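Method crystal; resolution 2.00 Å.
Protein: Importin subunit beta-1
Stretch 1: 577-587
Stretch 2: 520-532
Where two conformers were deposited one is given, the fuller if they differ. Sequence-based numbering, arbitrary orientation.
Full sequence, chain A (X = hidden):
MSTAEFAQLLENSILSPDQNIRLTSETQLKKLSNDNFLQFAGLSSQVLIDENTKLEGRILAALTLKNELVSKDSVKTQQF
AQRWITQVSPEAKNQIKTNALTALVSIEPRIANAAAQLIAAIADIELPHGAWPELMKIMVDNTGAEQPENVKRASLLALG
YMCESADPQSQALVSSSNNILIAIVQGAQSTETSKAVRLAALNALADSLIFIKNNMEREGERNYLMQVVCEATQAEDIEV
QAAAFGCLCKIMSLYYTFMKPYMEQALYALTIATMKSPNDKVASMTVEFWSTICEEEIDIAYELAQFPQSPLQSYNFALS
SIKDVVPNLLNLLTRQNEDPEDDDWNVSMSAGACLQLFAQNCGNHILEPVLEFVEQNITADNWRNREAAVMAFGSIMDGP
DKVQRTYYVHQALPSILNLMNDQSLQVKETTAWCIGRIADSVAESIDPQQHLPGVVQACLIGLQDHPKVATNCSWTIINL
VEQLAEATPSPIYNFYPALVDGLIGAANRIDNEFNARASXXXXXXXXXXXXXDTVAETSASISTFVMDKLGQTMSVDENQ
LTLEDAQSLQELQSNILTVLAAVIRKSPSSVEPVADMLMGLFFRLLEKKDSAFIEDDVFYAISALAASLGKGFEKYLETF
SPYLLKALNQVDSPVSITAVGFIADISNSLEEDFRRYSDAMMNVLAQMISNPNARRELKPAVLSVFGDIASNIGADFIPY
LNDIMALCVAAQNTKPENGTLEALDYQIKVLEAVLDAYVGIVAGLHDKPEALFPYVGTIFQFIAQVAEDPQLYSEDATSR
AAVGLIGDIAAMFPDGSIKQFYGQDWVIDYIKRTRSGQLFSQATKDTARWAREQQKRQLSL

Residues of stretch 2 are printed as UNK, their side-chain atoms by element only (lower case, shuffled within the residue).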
# COMPACT_ATOMS: atom_id res chain seq x y z
N LEU A 577 -23.55 -7.60 10.32
CA LEU A 577 -22.90 -8.86 10.65
C LEU A 577 -21.53 -8.63 11.28
O LEU A 577 -21.11 -9.37 12.17
CB LEU A 577 -22.80 -9.75 9.40
CG LEU A 577 -24.15 -10.30 8.92
CD1 LEU A 577 -24.07 -10.80 7.49
CD2 LEU A 577 -24.66 -11.41 9.83
N THR A 578 -20.81 -7.59 10.84
CA THR A 578 -19.53 -7.26 11.45
C THR A 578 -19.71 -6.91 12.93
O THR A 578 -19.03 -7.46 13.81
CB THR A 578 -18.87 -6.12 10.68
OG1 THR A 578 -18.69 -6.52 9.31
CG2 THR A 578 -17.50 -5.75 11.27
N VAL A 579 -20.65 -6.00 13.22
CA VAL A 579 -20.89 -5.66 14.62
C VAL A 579 -21.34 -6.90 15.40
O VAL A 579 -20.93 -7.10 16.55
CB VAL A 579 -21.92 -4.53 14.76
CG1 VAL A 579 -22.11 -4.16 16.23
CG2 VAL A 579 -21.47 -3.31 13.97
N LEU A 580 -22.19 -7.72 14.79
CA LEU A 580 -22.71 -8.90 15.47
C LEU A 580 -21.59 -9.87 15.81
O LEU A 580 -21.57 -10.45 16.90
CB LEU A 580 -23.77 -9.58 14.60
CG LEU A 580 -24.40 -10.88 15.11
CD1 LEU A 580 -25.06 -10.69 16.46
CD2 LEU A 580 -25.40 -11.41 14.09
N ALA A 581 -20.65 -10.06 14.89
CA ALA A 581 -19.50 -10.91 15.19
C ALA A 581 -18.72 -10.36 16.37
O ALA A 581 -18.32 -11.11 17.27
CB ALA A 581 -18.60 -11.03 13.96
N ALA A 582 -18.52 -9.03 16.41
CA ALA A 582 -17.82 -8.45 17.56
C ALA A 582 -18.60 -8.67 18.86
O ALA A 582 -18.00 -8.96 19.90
CB ALA A 582 -17.56 -6.96 17.33
N VAL A 583 -19.92 -8.52 18.81
CA VAL A 583 -20.75 -8.73 20.00
C VAL A 583 -20.61 -10.17 20.49
O VAL A 583 -20.42 -10.42 21.68
CB VAL A 583 -22.22 -8.38 19.69
CG1 VAL A 583 -23.16 -8.88 20.79
CG2 VAL A 583 -22.38 -6.88 19.51
N ILE A 584 -20.69 -11.12 19.57
CA ILE A 584 -20.63 -12.53 19.94
C ILE A 584 -19.29 -12.84 20.59
O ILE A 584 -19.22 -13.50 21.64
CB ILE A 584 -20.88 -13.42 18.71
CG1 ILE A 584 -22.34 -13.30 18.27
CG2 ILE A 584 -20.50 -14.89 19.00
CD1 ILE A 584 -22.60 -13.81 16.86
N ARG A 585 -18.20 -12.36 19.99
CA ARG A 585 -16.89 -12.64 20.55
C ARG A 585 -16.69 -11.96 21.90
O ARG A 585 -16.03 -12.51 22.79
CB ARG A 585 -15.80 -12.21 19.57
CG ARG A 585 -15.60 -13.19 18.44
CD ARG A 585 -14.20 -13.12 17.87
NE ARG A 585 -14.15 -13.71 16.54
CZ ARG A 585 -13.80 -14.96 16.28
NH1 ARG A 585 -13.45 -15.78 17.26
NH2 ARG A 585 -13.80 -15.39 15.03
N LYS A 586 -17.24 -10.75 22.08
CA LYS A 586 -16.92 -10.00 23.29
C LYS A 586 -17.58 -10.60 24.53
O LYS A 586 -17.00 -10.54 25.62
CB LYS A 586 -17.35 -8.54 23.14
CG LYS A 586 -16.86 -7.63 24.26
CD LYS A 586 -15.34 -7.45 24.20
CE LYS A 586 -14.80 -6.83 25.47
NZ LYS A 586 -15.33 -5.45 25.69
N SER A 587 -18.77 -11.17 24.40
CA SER A 587 -19.51 -11.70 25.55
C SER A 587 -20.01 -13.09 25.21
O SER A 587 -21.18 -13.28 24.86
CB SER A 587 -20.67 -10.78 25.93
OG SER A 587 -21.30 -11.23 27.12
N UNK A 520 -21.44 4.70 11.37
CA UNK A 520 -22.03 4.49 12.69
C UNK A 520 -21.84 3.05 13.13
O UNK A 520 -21.46 2.78 14.28
c UNK A 520 -23.51 4.87 12.68
N UNK A 521 -22.07 2.10 12.21
CA UNK A 521 -21.86 0.71 12.58
C UNK A 521 -20.40 0.48 12.97
O UNK A 521 -20.12 -0.21 13.96
c UNK A 521 -23.74 -0.52 11.41
c UNK A 521 -24.28 -1.44 12.30
c UNK A 521 -26.46 -1.12 11.38
c UNK A 521 -25.63 -1.74 12.29
c UNK A 521 -25.94 -0.20 10.48
c UNK A 521 -22.27 -0.21 11.43
c UNK A 521 -24.59 0.09 10.50
N UNK A 522 -19.47 1.10 12.25
CA UNK A 522 -18.07 0.95 12.62
C UNK A 522 -17.83 1.44 14.04
O UNK A 522 -17.16 0.77 14.83
c UNK A 522 -17.16 1.68 11.63
o UNK A 522 -15.81 1.45 11.95
N UNK A 523 -18.42 2.59 14.40
CA UNK A 523 -18.21 3.10 15.75
C UNK A 523 -18.81 2.16 16.77
O UNK A 523 -18.22 1.94 17.84
c UNK A 523 -18.78 4.51 15.88
N UNK A 524 -19.95 1.54 16.44
CA UNK A 524 -20.53 0.58 17.37
C UNK A 524 -19.55 -0.56 17.63
O UNK A 524 -19.42 -1.02 18.77
c UNK A 524 -23.33 1.42 18.35
c UNK A 524 -23.05 0.99 16.92
c UNK A 524 -24.26 0.32 16.31
c UNK A 524 -21.85 0.04 16.83
N UNK A 525 -18.82 -0.99 16.60
CA UNK A 525 -17.84 -2.04 16.82
C UNK A 525 -16.80 -1.58 17.83
O UNK A 525 -16.50 -2.29 18.80
c UNK A 525 -17.19 -2.43 15.49
c UNK A 525 -16.09 -3.45 15.70
o UNK A 525 -18.20 -3.00 14.64
N UNK A 526 -16.30 -0.35 17.67
CA UNK A 526 -15.39 0.21 18.66
C UNK A 526 -16.03 0.20 20.04
O UNK A 526 -15.41 -0.24 21.02
c UNK A 526 -14.98 1.63 18.25
c UNK A 526 -14.13 2.29 19.32
o UNK A 526 -14.23 1.58 17.03
N UNK A 527 -17.30 0.63 20.14
CA UNK A 527 -17.93 0.68 21.45
C UNK A 527 -17.92 -0.71 22.08
O UNK A 527 -17.66 -0.86 23.28
c UNK A 527 -19.36 1.20 21.37
c UNK A 527 -19.35 4.20 22.94
c UNK A 527 -19.53 2.54 20.72
s UNK A 527 -18.48 3.79 21.43
N UNK A 528 -18.16 -1.73 21.26
CA UNK A 528 -18.18 -3.09 21.79
C UNK A 528 -16.80 -3.46 22.28
O UNK A 528 -16.63 -3.95 23.41
c UNK A 528 -20.12 -3.81 20.39
c UNK A 528 -18.68 -4.08 20.72
c UNK A 528 -18.49 -5.52 21.20
N UNK A 529 -15.78 -3.19 21.47
CA UNK A 529 -14.47 -3.74 21.74
C UNK A 529 -13.83 -3.10 22.97
O UNK A 529 -13.06 -3.74 23.67
o UNK A 529 -13.40 -5.34 17.25
c UNK A 529 -13.43 -4.36 18.04
c UNK A 529 -14.12 -4.55 19.38
c UNK A 529 -13.61 -3.61 20.49
o UNK A 529 -12.95 -3.24 17.76
N UNK A 530 -14.20 -1.85 23.28
CA UNK A 530 -13.68 -1.18 24.46
C UNK A 530 -14.63 -1.23 25.65
O UNK A 530 -14.31 -0.66 26.70
c UNK A 530 -9.68 0.69 23.20
c UNK A 530 -12.11 0.35 21.93
c UNK A 530 -13.34 0.28 24.13
c UNK A 530 -10.85 0.58 23.94
c UNK A 530 -10.94 0.46 21.18
o UNK A 530 -8.57 0.76 21.11
c UNK A 530 -9.73 0.64 21.83
c UNK A 530 -12.08 0.41 23.32
N UNK A 531 -15.77 -1.90 25.55
CA UNK A 531 -16.73 -1.89 26.65
C UNK A 531 -16.15 -2.57 27.87
O UNK A 531 -15.41 -3.55 27.76
c UNK A 531 -18.04 -2.56 26.24
N UNK A 532 -16.46 -2.03 29.04
CA UNK A 532 -16.06 -2.60 30.32
C UNK A 532 -17.30 -3.11 31.04
O UNK A 532 -18.44 -2.86 30.63
o UNK A 532 -16.27 -0.47 31.45
c UNK A 532 -14.13 -1.00 30.49
c UNK A 532 -15.36 -1.55 31.19

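Position 520 carries one side-chain carbon, out of reach of stretch 1: A520. At 521 a carbon leads into a six-carbon ring without a hydroxyl, so the residue is F521. V579 CG2 lies near the ring plane at its edge, 3.8 Å from F521 CD1, and 3.4 Å from F521 O. Position 522 has one carbon then one oxygen, with its CA-to-CB bond pointing away from stretch 1; this is S522. The single carbon at 523 also points away, giving A523.

Position 524 bears four carbons forked at the second, the pattern of leucine. In L524 the approach is made by CB, 4.3 Å from V579 CG1. At 525 one carbon carries an oxygen and a carbon, a branching that identifies T525. Its OG1 sits 3.4 Å from V579 CG2 and makes a weak hydrogen bond to F521 O (3.5 Å) within its own helix; its CG2 lies 4.1 Å from A582 CB. The same branching at 526, out of reach of stretch 1, gives T526. Position 527 is an unbranched chain of two carbons, sulfur and a carbon, hence M527, likewise out of reach.

Three carbons, one carrying the other two, mark 528 as V528. Its CG1 is 3.7 Å from A582 O and 3.8 Å from K586 CB, while its CG2 is 3.9 Å from V583 CG2. At 529 three carbons, the third carrying two oxygens and no nitrogen, make this E529; OE2 comes no closer than 4.5 Å to A582 CB. Position 530 has a six-carbon ring bearing an oxygen and a CB directed away: Y530. The lone carbon at 531, 4.0 Å from K586 NZ, is A531. At 532 one carbon carries an oxygen and a carbon, with its CA-to-CB bond pointing away: T532.

The contact joins two nearly parallel helices, their axes 5° apart and 9.1 Å at closest approach. CA atoms of V579 and T525 come within 5.2 Å, whereas those of K586 and E529 are 6.9 Å apart. V579 packs on F521, L524 and T525 where the CA atoms come closest; A582 and V583 meet V528 further on. V579 and V528 are covered most extensively. Beyond them, K586 reaches the C-terminal end of stretch 2, where V528 O already accepts from A531 N (3.1 Å). Its NZ donates to V528 O at 3.0 Å and A531 O at 2.8 Å, and weakly to E529 O at 3.5 Å. The apolar packing is thus closed at one end by a lysine bound to backbone oxygens.

Stretch 2, residues 520-532: AFSALTTMVEYAT
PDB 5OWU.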